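PDB 2IVF: ethylbenzene dehydrogenase alpha-subunit from Aromatoleum aromaticum, which is a molybdopterin oxidoreductase subunit that binds molybdenum, an iron/sulfur cluster and two pterin guanine dinucleotide cofactors. Local coordinates for residues A[930-935]-A[965-970]; A[618-623]-A[896-901]. All coordinates share one frame; numbering follows the deposited sequence.

Overall arrangement
Both contacts lie on the same side of the chain's centre, about 10 Å apart between their centres, and both reach the sheet that contains strands 900-908 and 969-975. Contact 1 is buried and largely polar: segments 930-935 and 965-970 meet round the pterin of MD1, through a water and charged groups. Contact 2 is only partly buried and apolar, pressing a phenylalanine of segment 896-901 against helix 617-625 at some distance from the cofactor. Asn896 joins the two, its ND2 probably hydrogen-bonded to the carbonyl oxygens of Leu935 and Arg970, one from each segment of contact 1, while its OD1 shapes the turn that carries the phenylalanine of contact 2.

Contact 1: A[930-935]-A[965-970]; sequences KPYDIL and TDRGVR. With MD1 (phosphoric acid 4-(2-amino-4-oxo-3,4,5,6,-tetrahydro-pteridin-6-yl)-2-hydroxy-3,4-dimercapto-but-3-en-yl ester guanylate ester), chain N.
Tyr932 and Asp966 meet across the wider gap through water 1, which lies at the edge of the phenol ring, 2.7 Å from Tyr932 OH and 2.6 Å from Asp966 OD1. The closely bonded side runs through this water and the pterin of MD1. MD1 N16 gives a nearly straight bond to Tyr932 OH (2.9 Å, 167°) and a weak one to Asp933 OD2, so a phenol and a carboxylate both receive the amino group. Arg967 comes in on the carbonyl: its NH2 reaches MD1 O14 at 2.8 Å, in the guanidinium plane. Its NH1 turns to the syn lone pair of Asp966 OD1 (2.7 Å), which sits 21° out of that plane. Ser447 takes NE, and a phosphate oxygen of MGD pairs with NH2, so several partners fix the rotation of the group.

Asp966 to Val969 form a type II beta turn leading into strand 969-975, which pairs in the six-strand sheet of the molybdopterin dinucleotide binding region, of the double-psi beta-barrel clan. Gly968 suits its third position, where the backbone angles would press a beta carbon on the carbonyl oxygen of Arg967. At the end of the turn the contact is van der Waals packing without bonds: the CG1 methyl of Val969, anti to its own N (chi1 166°), rests 3.6 Å from Leu935 O. The backbones come nearest here, 8.2 Å between the CA atoms of Leu935 and Val969.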
loop_
_atom_site.group_PDB
_atom_site.type_symbol
_atom_site.label_atom_id
_atom_site.label_comp_id
_atom_site.label_asym_id
_atom_site.label_seq_id
_atom_site.Cartn_x
_atom_site.Cartn_y
_atom_site.Cartn_z
ATOM N N LYS A 930 20.789 -4.753 7.227
ATOM C CA LYS A 930 20.500 -4.202 8.538
ATOM C C LYS A 930 19.293 -3.261 8.362
ATOM O O LYS A 930 19.449 -2.124 7.933
ATOM C CB LYS A 930 21.700 -3.475 9.036
ATOM C CG LYS A 930 22.868 -4.442 9.410
ATOM C CD LYS A 930 24.186 -3.760 9.499
ATOM C CE LYS A 930 24.301 -2.744 10.597
ATOM N NZ LYS A 930 25.732 -2.295 10.730
ATOM N N PRO A 931 18.101 -3.713 8.771
ATOM C CA PRO A 931 16.958 -2.856 8.577
ATOM C C PRO A 931 16.887 -1.804 9.659
ATOM O O PRO A 931 17.563 -1.900 10.665
ATOM C CB PRO A 931 15.786 -3.830 8.674
ATOM C CG PRO A 931 16.263 -4.752 9.747
ATOM C CD PRO A 931 17.733 -4.945 9.497
ATOM N N TYR A 932 16.051 -0.789 9.493
ATOM C CA TYR A 932 15.920 0.189 10.560
ATOM C C TYR A 932 15.521 -0.482 11.873
ATOM O O TYR A 932 15.905 -0.036 12.963
ATOM C CB TYR A 932 14.942 1.286 10.166
ATOM C CG TYR A 932 13.576 1.304 10.757
ATOM C CD1 TYR A 932 12.499 0.605 10.162
ATOM C CD2 TYR A 932 13.302 2.161 11.811
ATOM C CE1 TYR A 932 11.201 0.706 10.669
ATOM C CE2 TYR A 932 12.018 2.275 12.335
ATOM C CZ TYR A 932 10.966 1.550 11.769
ATOM O OH TYR A 932 9.725 1.695 12.322
ATOM N N ASP A 933 14.806 -1.587 11.759
ATOM C CA ASP A 933 14.352 -2.333 12.951
ATOM C C ASP A 933 15.475 -2.808 13.861
ATOM O O ASP A 933 15.230 -3.075 15.059
ATOM C CB ASP A 933 13.454 -3.504 12.533
ATOM C CG ASP A 933 12.447 -3.094 11.529
ATOM O OD1 ASP A 933 12.830 -2.946 10.356
ATOM O OD2 ASP A 933 11.262 -2.906 11.887
ATOM N N ILE A 934 16.691 -2.923 13.315
ATOM C CA ILE A 934 17.810 -3.414 14.077
ATOM C C ILE A 934 18.003 -2.552 15.322
ATOM O O ILE A 934 18.467 -3.050 16.354
ATOM C CB ILE A 934 19.120 -3.481 13.245
ATOM C CG1 ILE A 934 20.191 -4.325 13.934
ATOM C CG2 ILE A 934 19.754 -2.054 12.994
ATOM C CD1 ILE A 934 21.346 -4.633 13.035
ATOM N N LEU A 935 17.649 -1.279 15.252
ATOM C CA LEU A 935 17.941 -0.360 16.386
ATOM C C LEU A 935 16.755 -0.083 17.324
ATOM O O LEU A 935 16.844 0.786 18.193
ATOM C CB LEU A 935 18.571 0.948 15.883
ATOM C CG LEU A 935 17.963 1.629 14.659
ATOM C CD1 LEU A 935 16.635 2.225 15.081
ATOM C CD2 LEU A 935 18.898 2.660 14.148
ATOM N N THR A 965 7.658 -1.712 21.221
ATOM C CA THR A 965 7.599 -0.286 21.545
ATOM C C THR A 965 8.612 0.530 20.758
ATOM O O THR A 965 9.400 1.285 21.316
ATOM C CB THR A 965 7.852 -0.098 23.026
ATOM O OG1 THR A 965 9.134 -0.648 23.361
ATOM C CG2 THR A 965 6.737 -0.849 23.842
ATOM N N ASP A 966 8.546 0.404 19.455
ATOM C CA ASP A 966 9.507 1.032 18.574
ATOM C C ASP A 966 9.228 2.511 18.212
ATOM O O ASP A 966 10.103 3.199 17.681
ATOM C CB ASP A 966 9.635 0.227 17.279
ATOM C CG ASP A 966 8.376 0.199 16.495
ATOM O OD1 ASP A 966 7.990 1.260 15.920
ATOM O OD2 ASP A 966 7.816 -0.901 16.353
ATOM N N ARG A 967 8.010 2.989 18.465
ATOM C CA ARG A 967 7.636 4.298 18.037
ATOM C C ARG A 967 8.213 5.297 19.039
ATOM O O ARG A 967 7.874 5.274 20.252
ATOM C CB ARG A 967 6.102 4.404 17.957
ATOM C CG ARG A 967 5.413 3.428 17.021
ATOM C CD ARG A 967 5.650 3.851 15.548
ATOM N NE ARG A 967 4.760 3.200 14.600
ATOM C CZ ARG A 967 5.045 2.129 13.870
ATOM N NH1 ARG A 967 6.219 1.529 13.945
ATOM N NH2 ARG A 967 4.140 1.662 13.029
ATOM N N GLY A 968 9.134 6.137 18.557
ATOM C CA GLY A 968 9.740 7.143 19.383
ATOM C C GLY A 968 11.112 6.754 19.888
ATOM O O GLY A 968 11.717 7.473 20.664
ATOM N N VAL A 969 11.610 5.594 19.454
ATOM C CA VAL A 969 12.974 5.227 19.751
ATOM C C VAL A 969 13.894 6.351 19.267
ATOM O O VAL A 969 13.617 7.041 18.262
ATOM C CB VAL A 969 13.328 3.870 19.158
ATOM C CG1 VAL A 969 14.889 3.615 19.154
ATOM C CG2 VAL A 969 12.597 2.768 19.985
ATOM N N ARG A 970 14.967 6.553 20.000
ATOM C CA ARG A 970 15.901 7.585 19.677
ATOM C C ARG A 970 16.909 7.124 18.643
ATOM O O ARG A 970 17.526 6.071 18.784
ATOM C CB ARG A 970 16.662 8.014 20.928
ATOM C CG ARG A 970 15.781 8.628 22.010
ATOM C CD ARG A 970 14.843 9.707 21.487
ATOM N NE ARG A 970 14.117 10.445 22.527
ATOM C CZ ARG A 970 14.568 11.562 23.133
ATOM N NH1 ARG A 970 15.750 12.105 22.854
ATOM N NH2 ARG A 970 13.830 12.175 24.052
HETATM P PB MD1 N . 5.261 -10.458 9.233
HETATM O O3B MD1 N . 5.306 -9.926 7.744
HETATM O O1B MD1 N . 4.001 -11.232 9.381
HETATM O O2B MD1 N . 6.570 -10.968 9.700
HETATM O O3A MD1 N . 5.061 -9.103 10.032
HETATM C C10 MD1 N . 3.758 -8.560 10.341
HETATM C C11 MD1 N . 4.062 -7.195 10.937
HETATM O O11 MD1 N . 4.358 -6.362 9.764
HETATM C C12 MD1 N . 2.842 -6.639 11.620
HETATM S S12 MD1 N . 1.279 -7.274 11.337
HETATM C C13 MD1 N . 2.926 -5.549 12.449
HETATM S S13 MD1 N . 1.570 -4.868 13.187
HETATM C C14 MD1 N . 4.214 -4.899 12.786
HETATM N N15 MD1 N . 4.398 -3.531 12.439
HETATM C C16 MD1 N . 5.609 -2.910 12.606
HETATM C C15 MD1 N . 5.665 -1.551 12.359
HETATM O O14 MD1 N . 4.644 -0.902 12.005
HETATM N N17 MD1 N . 6.904 -1.005 12.460
HETATM C C17 MD1 N . 8.011 -1.754 12.859
HETATM N N16 MD1 N . 9.165 -1.107 12.949
HETATM N N18 MD1 N . 7.907 -3.063 13.137
HETATM C C20 MD1 N . 6.728 -3.635 13.021
HETATM N N8 MD1 N . 6.606 -4.947 13.351
HETATM C C7 MD1 N . 5.405 -5.725 13.203
HETATM P PA MD1 N . 6.243 -10.267 6.481
HETATM O O1A MD1 N . 5.426 -9.895 5.286
HETATM O O2A MD1 N . 7.530 -9.560 6.668
HETATM O "O5'" MD1 N . 6.499 -11.825 6.515
HETATM C "C5'" MD1 N . 5.390 -12.653 6.185
HETATM C "C4'" MD1 N . 5.797 -13.641 5.170
HETATM O "O4'" MD1 N . 4.575 -14.277 4.815
HETATM C "C1'" MD1 N . 4.766 -14.678 3.457
HETATM N N9 MD1 N . 3.524 -14.987 2.736
HETATM C C4 MD1 N . 3.137 -16.224 2.458
HETATM N N3 MD1 N . 3.727 -17.403 2.768
HETATM C C2 MD1 N . 3.158 -18.552 2.402
HETATM N N2 MD1 N . 3.734 -19.741 2.722
HETATM N N1 MD1 N . 2.012 -18.494 1.634
HETATM C C6 MD1 N . 1.365 -17.335 1.282
HETATM O O6 MD1 N . 0.308 -17.399 0.655
HETATM C C5 MD1 N . 1.946 -16.134 1.720
HETATM N N7 MD1 N . 1.658 -14.846 1.573
HETATM C C8 MD1 N . 2.618 -14.163 2.203
HETATM C "C2'" MD1 N . 5.453 -13.486 2.797
HETATM O "O2'" MD1 N . 6.211 -13.835 1.613
HETATM C "C3'" MD1 N . 6.309 -12.900 3.929
HETATM O "O3'" MD1 N . 7.723 -13.174 3.741
HETATM O O HOH W 1 9.405 3.090 14.662
#

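Contact 2: A[618-623]-A[896-901]; sequences AKMFPD and NDFADC
Asn896 OD1 is gripped by two backbone N-H groups of the turn that presents Phe898 to helix 617-625: Phe898 N at 3.0 Å and, more weakly, Ala899 N at 3.3 Å. The first closes an Asx turn, its donor standing 38° out of the carbonyl plane. Asn896 N bonds in addition to Ala899 O, tightening the bend just before strand 900-908. Asparagine fits this place because its amide has two ends to use: OD1 serves the turn, while ND2 is left for contact 1.

From this fixed base Phe898 extends its ring toward the helix, with CG anti to the backbone N (chi1 -178°). Its far corner, CZ, does most of the touching and meets the side chains of two consecutive helix residues. Met620 SD comes to the ring edge, 4.0 Å from Phe898 CZ; measured from the ring centroid the sulfur lies 82° off the normal, a Met-aromatic contact in which it faces ring hydrogens and not the pi face. Lys619 contributes its aliphatic part, CG lying 4.0 Å from Phe898 CZ, after which the chain bends at chi2 and carries its ammonium away. A lysine is apt at this exposed edge, since its methylenes can cover a ring while its charge stays outside. Helix 557-560 adds Leu559 to the cover over both Met620 and Phe898.

The contact thus joins a helix of the molybdopterin oxidoreductase family region to a turn in the dinucleotide binding region. Across it the groups meet through dispersion and a sulfur-to-edge contact, forces of little directional strictness, so the Asx turn, which holds the backbone of Phe898, probably does much to place the ring, together with its other neighbours.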
loop_
_atom_site.group_PDB
_atom_site.type_symbol
_atom_site.label_atom_id
_atom_site.label_comp_id
_atom_site.label_asym_id
_atom_site.label_seq_id
_atom_site.Cartn_x
_atom_site.Cartn_y
_atom_site.Cartn_z
ATOM N N ALA A 618 17.138 -8.428 13.839
ATOM C CA ALA A 618 18.216 -8.546 12.832
ATOM C C ALA A 618 19.597 -8.742 13.461
ATOM O O ALA A 618 20.497 -9.294 12.835
ATOM C CB ALA A 618 18.193 -7.339 11.822
ATOM N N LYS A 619 19.760 -8.324 14.709
ATOM C CA LYS A 619 20.973 -8.563 15.456
ATOM C C LYS A 619 20.776 -9.759 16.365
ATOM O O LYS A 619 21.664 -10.607 16.460
ATOM C CB LYS A 619 21.307 -7.346 16.314
ATOM C CG LYS A 619 22.561 -7.481 17.215
ATOM C CD LYS A 619 23.835 -7.575 16.377
ATOM C CE LYS A 619 25.124 -7.401 17.232
ATOM N NZ LYS A 619 26.267 -8.075 16.535
ATOM N N MET A 620 19.655 -9.813 17.085
ATOM C CA MET A 620 19.550 -10.785 18.205
ATOM C C MET A 620 19.307 -12.180 17.642
ATOM O O MET A 620 19.769 -13.181 18.190
ATOM C CB MET A 620 18.422 -10.409 19.162
ATOM C CG MET A 620 18.610 -9.012 19.860
ATOM S SD MET A 620 20.274 -8.783 20.531
ATOM C CE MET A 620 20.109 -9.661 22.102
ATOM N N PHE A 621 18.586 -12.254 16.543
ATOM C CA PHE A 621 18.323 -13.567 15.962
ATOM C C PHE A 621 19.618 -14.255 15.461
ATOM O O PHE A 621 19.950 -15.350 15.955
ATOM C CB PHE A 621 17.164 -13.534 14.956
ATOM C CG PHE A 621 15.812 -13.775 15.608
ATOM C CD1 PHE A 621 15.425 -13.068 16.747
ATOM C CD2 PHE A 621 14.935 -14.710 15.113
ATOM C CE1 PHE A 621 14.181 -13.277 17.336
ATOM C CE2 PHE A 621 13.711 -14.932 15.732
ATOM C CZ PHE A 621 13.335 -14.215 16.820
ATOM N N PRO A 622 20.347 -13.639 14.501
ATOM C CA PRO A 622 21.622 -14.251 14.049
ATOM C C PRO A 622 22.603 -14.433 15.175
ATOM O O PRO A 622 23.245 -15.481 15.264
ATOM C CB PRO A 622 22.145 -13.263 12.978
ATOM C CG PRO A 622 20.945 -12.592 12.478
ATOM C CD PRO A 622 20.046 -12.428 13.727
ATOM N N ASP A 623 22.706 -13.464 16.073
ATOM C CA ASP A 623 23.771 -13.529 17.086
ATOM C C ASP A 623 23.506 -14.471 18.249
ATOM O O ASP A 623 24.447 -15.019 18.825
ATOM C CB ASP A 623 24.072 -12.155 17.661
ATOM C CG ASP A 623 24.889 -11.291 16.721
ATOM O OD1 ASP A 623 25.096 -11.680 15.547
ATOM O OD2 ASP A 623 25.311 -10.199 17.177
ATOM N N ASN A 896 21.944 4.512 16.916
ATOM C CA ASN A 896 21.812 4.878 18.296
ATOM C C ASN A 896 22.798 4.065 19.088
ATOM O O ASN A 896 23.770 3.563 18.508
ATOM C CB ASN A 896 20.372 4.735 18.778
ATOM C CG ASN A 896 19.793 3.318 18.647
ATOM O OD1 ASN A 896 20.500 2.330 18.540
ATOM N ND2 ASN A 896 18.481 3.234 18.667
ATOM N N ASP A 897 22.602 3.962 20.389
ATOM C CA ASP A 897 23.566 3.257 21.210
ATOM C C ASP A 897 23.631 1.760 20.942
ATOM O O ASP A 897 24.581 1.103 21.359
ATOM C CB ASP A 897 23.328 3.559 22.699
ATOM C CG ASP A 897 23.730 4.969 23.075
ATOM O OD1 ASP A 897 24.243 5.709 22.177
ATOM O OD2 ASP A 897 23.479 5.369 24.246
ATOM N N PHE A 898 22.672 1.225 20.213
ATOM C CA PHE A 898 22.594 -0.203 19.985
ATOM C C PHE A 898 23.081 -0.651 18.620
ATOM O O PHE A 898 23.795 -1.627 18.538
ATOM C CB PHE A 898 21.176 -0.696 20.207
ATOM C CG PHE A 898 21.043 -2.153 20.042
ATOM C CD1 PHE A 898 21.504 -3.024 21.007
ATOM C CD2 PHE A 898 20.468 -2.675 18.890
ATOM C CE1 PHE A 898 21.386 -4.409 20.841
ATOM C CE2 PHE A 898 20.346 -4.065 18.711
ATOM C CZ PHE A 898 20.807 -4.930 19.683
ATOM N N ALA A 899 22.700 0.053 17.556
ATOM C CA ALA A 899 23.046 -0.399 16.214
ATOM C C ALA A 899 22.854 0.720 15.216
ATOM O O ALA A 899 22.606 1.849 15.591
ATOM C CB ALA A 899 22.184 -1.624 15.826
ATOM N N ASP A 900 23.029 0.398 13.947
ATOM C CA ASP A 900 22.918 1.392 12.892
ATOM C C ASP A 900 22.440 0.771 11.615
ATOM O O ASP A 900 22.518 -0.444 11.442
ATOM C CB ASP A 900 24.259 2.068 12.629
ATOM C CG ASP A 900 25.303 1.114 12.014
ATOM O OD1 ASP A 900 25.625 0.079 12.641
ATOM O OD2 ASP A 900 25.804 1.404 10.902
ATOM N N CYS A 901 21.991 1.621 10.698
ATOM C CA CYS A 901 21.597 1.155 9.391
ATOM C C CYS A 901 21.773 2.287 8.409
ATOM O O CYS A 901 22.031 3.415 8.818
ATOM C CB CYS A 901 20.178 0.697 9.421
ATOM S SG CYS A 901 18.982 2.024 9.714
#